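Local structure of malate dehydrogenase (Entamoeba histolytica, 3I0P) at residues Val85-Gly91 with Val116-Thr122. The protein probably catalyses the NAD-dependent interconversion of malate and oxaloacetate. Residues are numbered along the deposited sequence; the frame is centred on the assembly and turned at random.
Sequences VLDGNNG and VVVRNST
The carboxylate of D87 and the amide of N120 meet with their planes 39° apart: ND2 of N120 gives its hydrogen to D87 OD1 at 2.9 Å, on the syn side, and OD1 lies almost within the amide plane. CG of N120 lies anti to the backbone N (chi1 179°), extending the amide to the D87 carboxylate. A weak bond from the N89 backbone N reaches the same carboxylate oxygen. The guanidinium of R119, set obliquely to both the D87 carboxylate and V85 CG1, stays beyond salt-bridge range, with NE 4.2 Å from D87 OD1; its NH1 instead bonds to S262 O.

The strands carrying these groups belong to a beta-alpha-beta unit, a worked case of how parallel neighbours are joined: strand 83-87, helix 93-111 and strand 113-121 follow in sequence, and the two strands pair in register. L86 N donates to V117 O, and R119 N to L86 O, while G88 N continues the ladder to R119 O. V85 CG2 meets V117 CG2 on one face, where F294 of the second subunit packs over both; on the other, L86 CD1 packs against V116 CG1 (3.6 Å) and lies near V118 CG2.

Beyond the ladder, 88-91 forms a type I' turn, and N90 N donates to N120 O at 3.0 Å. One water ties N90 ND2 to N120 OD1 and S121 O. N90 ND2 also bonds to M67 O. In the last link, the T122 hydroxyl approaches G91 O at a doubtfully short distance, while T122 CG2 rests 3.5 Å from N90 ND2.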
ATOM      1  N   VAL A  85     -16.668 -14.978   1.249  1.00 23.93           N
ATOM      2  CA  VAL A  85     -17.166 -14.181   0.127  1.00 23.75           C
ATOM      3  C   VAL A  85     -18.611 -13.804   0.405  1.00 23.92           C
ATOM      4  O   VAL A  85     -19.427 -14.657   0.749  1.00 23.93           O
ATOM      5  CB  VAL A  85     -17.106 -14.933  -1.228  1.00 23.75           C
ATOM      6  CG1 VAL A  85     -17.759 -14.098  -2.347  1.00 22.52           C
ATOM      7  CG2 VAL A  85     -15.680 -15.293  -1.588  1.00 23.34           C
ATOM      8  N   LEU A  86     -18.917 -12.521   0.255  1.00 24.10           N
ATOM      9  CA  LEU A  86     -20.272 -12.036   0.430  1.00 24.23           C
ATOM     10  C   LEU A  86     -20.814 -11.446  -0.864  1.00 24.46           C
ATOM     11  O   LEU A  86     -20.097 -10.767  -1.601  1.00 24.41           O
ATOM     12  CB  LEU A  86     -20.344 -10.996   1.546  1.00 24.12           C
ATOM     13  CG  LEU A  86     -19.887 -11.331   2.974  1.00 24.06           C
ATOM     14  CD1 LEU A  86     -19.809 -10.052   3.802  1.00 22.58           C
ATOM     15  CD2 LEU A  86     -20.792 -12.353   3.653  1.00 23.16           C
ATOM     16  N   ASP A  87     -22.084 -11.735  -1.135  1.00 24.67           N
ATOM     17  CA  ASP A  87     -22.843 -11.049  -2.163  1.00 24.80           C
ATOM     18  C   ASP A  87     -23.600  -9.935  -1.455  1.00 24.43           C
ATOM     19  O   ASP A  87     -24.373 -10.193  -0.528  1.00 24.72           O
ATOM     20  CB  ASP A  87     -23.810 -12.027  -2.815  1.00 25.17           C
ATOM     21  CG  ASP A  87     -24.619 -11.409  -3.940  1.00 26.95           C
ATOM     22  OD1 ASP A  87     -24.326 -10.280  -4.374  1.00 27.79           O
ATOM     23  OD2 ASP A  87     -25.578 -12.075  -4.397  1.00 31.67           O
ATOM     24  N   GLY A  88     -23.360  -8.699  -1.878  1.00 23.89           N
ATOM     25  CA  GLY A  88     -23.918  -7.526  -1.202  1.00 23.36           C
ATOM     26  C   GLY A  88     -25.400  -7.293  -1.415  1.00 22.98           C
ATOM     27  O   GLY A  88     -26.006  -6.452  -0.734  1.00 23.06           O
ATOM     28  N   ASN A  89     -25.976  -8.029  -2.370  1.00 22.61           N
ATOM     29  CA  ASN A  89     -27.411  -7.979  -2.674  1.00 21.86           C
ATOM     30  C   ASN A  89     -27.881  -6.574  -2.996  1.00 21.70           C
ATOM     31  O   ASN A  89     -29.035  -6.215  -2.742  1.00 21.79           O
ATOM     32  CB  ASN A  89     -28.227  -8.575  -1.523  1.00 21.67           C
ATOM     33  CG  ASN A  89     -28.069 -10.067  -1.421  1.00 21.36           C
ATOM     34  OD1 ASN A  89     -28.075 -10.769  -2.430  1.00 21.68           O
ATOM     35  ND2 ASN A  89     -27.921 -10.569  -0.201  1.00 21.47           N
ATOM     36  N   ASN A  90     -26.958  -5.784  -3.550  1.00 21.49           N
ATOM     37  CA  ASN A  90     -27.192  -4.384  -3.933  1.00 21.01           C
ATOM     38  C   ASN A  90     -27.542  -3.485  -2.733  1.00 20.51           C
ATOM     39  O   ASN A  90     -28.170  -2.435  -2.887  1.00 20.64           O
ATOM     40  CB  ASN A  90     -28.218  -4.279  -5.091  1.00 20.72           C
ATOM     41  CG  ASN A  90     -28.420  -2.843  -5.586  1.00 20.98           C
ATOM     42  OD1 ASN A  90     -29.547  -2.394  -5.745  1.00 22.91           O
ATOM     43  ND2 ASN A  90     -27.338  -2.127  -5.821  1.00 20.57           N
ATOM     44  N   GLY A  91     -27.106  -3.890  -1.541  1.00 19.86           N
ATOM     45  CA  GLY A  91     -27.309  -3.073  -0.340  1.00 19.16           C
ATOM     46  C   GLY A  91     -26.337  -1.908  -0.206  1.00 18.64           C
ATOM     47  O   GLY A  91     -25.537  -1.631  -1.109  1.00 18.36           O
ATOM     48  N   VAL A 116     -12.567 -10.901   4.506  1.00 17.65           N
ATOM     49  CA  VAL A 116     -13.885 -11.006   3.927  1.00 17.23           C
ATOM     50  C   VAL A 116     -13.922 -10.120   2.715  1.00 17.25           C
ATOM     51  O   VAL A 116     -13.501  -8.963   2.786  1.00 17.91           O
ATOM     52  CB  VAL A 116     -14.972 -10.619   4.933  1.00 17.16           C
ATOM     53  CG1 VAL A 116     -16.313 -10.501   4.252  1.00 16.63           C
ATOM     54  CG2 VAL A 116     -15.036 -11.658   6.042  1.00 16.86           C
ATOM     55  N   VAL A 117     -14.386 -10.665   1.594  1.00 17.09           N
ATOM     56  CA  VAL A 117     -14.544  -9.871   0.369  1.00 17.25           C
ATOM     57  C   VAL A 117     -16.019  -9.743  -0.023  1.00 17.35           C
ATOM     58  O   VAL A 117     -16.845 -10.581   0.346  1.00 17.19           O
ATOM     59  CB  VAL A 117     -13.677 -10.404  -0.813  1.00 17.25           C
ATOM     60  CG1 VAL A 117     -12.198 -10.287  -0.472  1.00 17.19           C
ATOM     61  CG2 VAL A 117     -14.041 -11.844  -1.165  1.00 16.92           C
ATOM     62  N   VAL A 118     -16.342  -8.682  -0.757  1.00 17.51           N
ATOM     63  CA  VAL A 118     -17.725  -8.389  -1.111  1.00 17.41           C
ATOM     64  C   VAL A 118     -17.845  -8.101  -2.601  1.00 17.99           C
ATOM     65  O   VAL A 118     -17.013  -7.381  -3.162  1.00 17.82           O
ATOM     66  CB  VAL A 118     -18.277  -7.166  -0.316  1.00 17.15           C
ATOM     67  CG1 VAL A 118     -19.721  -6.909  -0.671  1.00 15.56           C
ATOM     68  CG2 VAL A 118     -18.129  -7.375   1.195  1.00 16.71           C
ATOM     69  N   ARG A 119     -18.870  -8.687  -3.228  1.00 18.57           N
ATOM     70  CA  ARG A 119     -19.318  -8.296  -4.573  1.00 19.14           C
ATOM     71  C   ARG A 119     -20.754  -7.734  -4.544  1.00 19.43           C
ATOM     72  O   ARG A 119     -21.479  -7.907  -3.549  1.00 19.65           O
ATOM     73  CB  ARG A 119     -19.229  -9.476  -5.552  1.00 19.13           C
ATOM     74  CG  ARG A 119     -20.328 -10.519  -5.401  1.00 19.59           C
ATOM     75  CD  ARG A 119     -20.554 -11.349  -6.679  1.00 18.98           C
ATOM     76  NE  ARG A 119     -21.390 -12.513  -6.388  1.00 19.82           N
ATOM     77  CZ  ARG A 119     -20.939 -13.746  -6.144  1.00 20.62           C
ATOM     78  NH1 ARG A 119     -19.637 -14.030  -6.182  1.00 20.08           N
ATOM     79  NH2 ARG A 119     -21.800 -14.714  -5.868  1.00 20.91           N
ATOM     80  N   ASN A 120     -21.156  -7.073  -5.634  1.00 19.29           N
ATOM     81  CA  ASN A 120     -22.532  -6.582  -5.804  1.00 18.92           C
ATOM     82  C   ASN A 120     -22.946  -5.698  -4.613  1.00 18.85           C
ATOM     83  O   ASN A 120     -23.984  -5.899  -3.975  1.00 19.10           O
ATOM     84  CB  ASN A 120     -23.487  -7.767  -6.069  1.00 18.94           C
ATOM     85  CG  ASN A 120     -24.968  -7.354  -6.241  1.00 18.69           C
ATOM     86  OD1 ASN A 120     -25.293  -6.310  -6.808  1.00 18.07           O
ATOM     87  ND2 ASN A 120     -25.862  -8.204  -5.755  1.00 17.17           N
ATOM     88  N   SER A 121     -22.092  -4.721  -4.323  1.00 18.55           N
ATOM     89  CA  SER A 121     -22.313  -3.758  -3.255  1.00 18.07           C
ATOM     90  C   SER A 121     -22.358  -2.344  -3.837  1.00 18.11           C
ATOM     91  O   SER A 121     -22.263  -2.157  -5.055  1.00 18.04           O
ATOM     92  CB  SER A 121     -21.207  -3.869  -2.206  1.00 17.91           C
ATOM     93  OG  SER A 121     -21.491  -3.084  -1.057  1.00 18.16           O
ATOM     94  N   THR A 122     -22.506  -1.352  -2.968  1.00 18.04           N
ATOM     95  CA  THR A 122     -22.575   0.035  -3.401  1.00 18.45           C
ATOM     96  C   THR A 122     -21.584   0.879  -2.605  1.00 18.64           C
ATOM     97  O   THR A 122     -20.841   0.342  -1.783  1.00 18.41           O
ATOM     98  CB  THR A 122     -24.012   0.612  -3.275  1.00 18.57           C
ATOM     99  OG1 THR A 122     -24.478   0.465  -1.926  1.00 18.75           O
ATOM    100  CG2 THR A 122     -24.971  -0.108  -4.226  1.00 18.12           C
TER
HETATM  101  O   HOH W   1     -24.676  -3.684  -6.085  1.00 25.13           O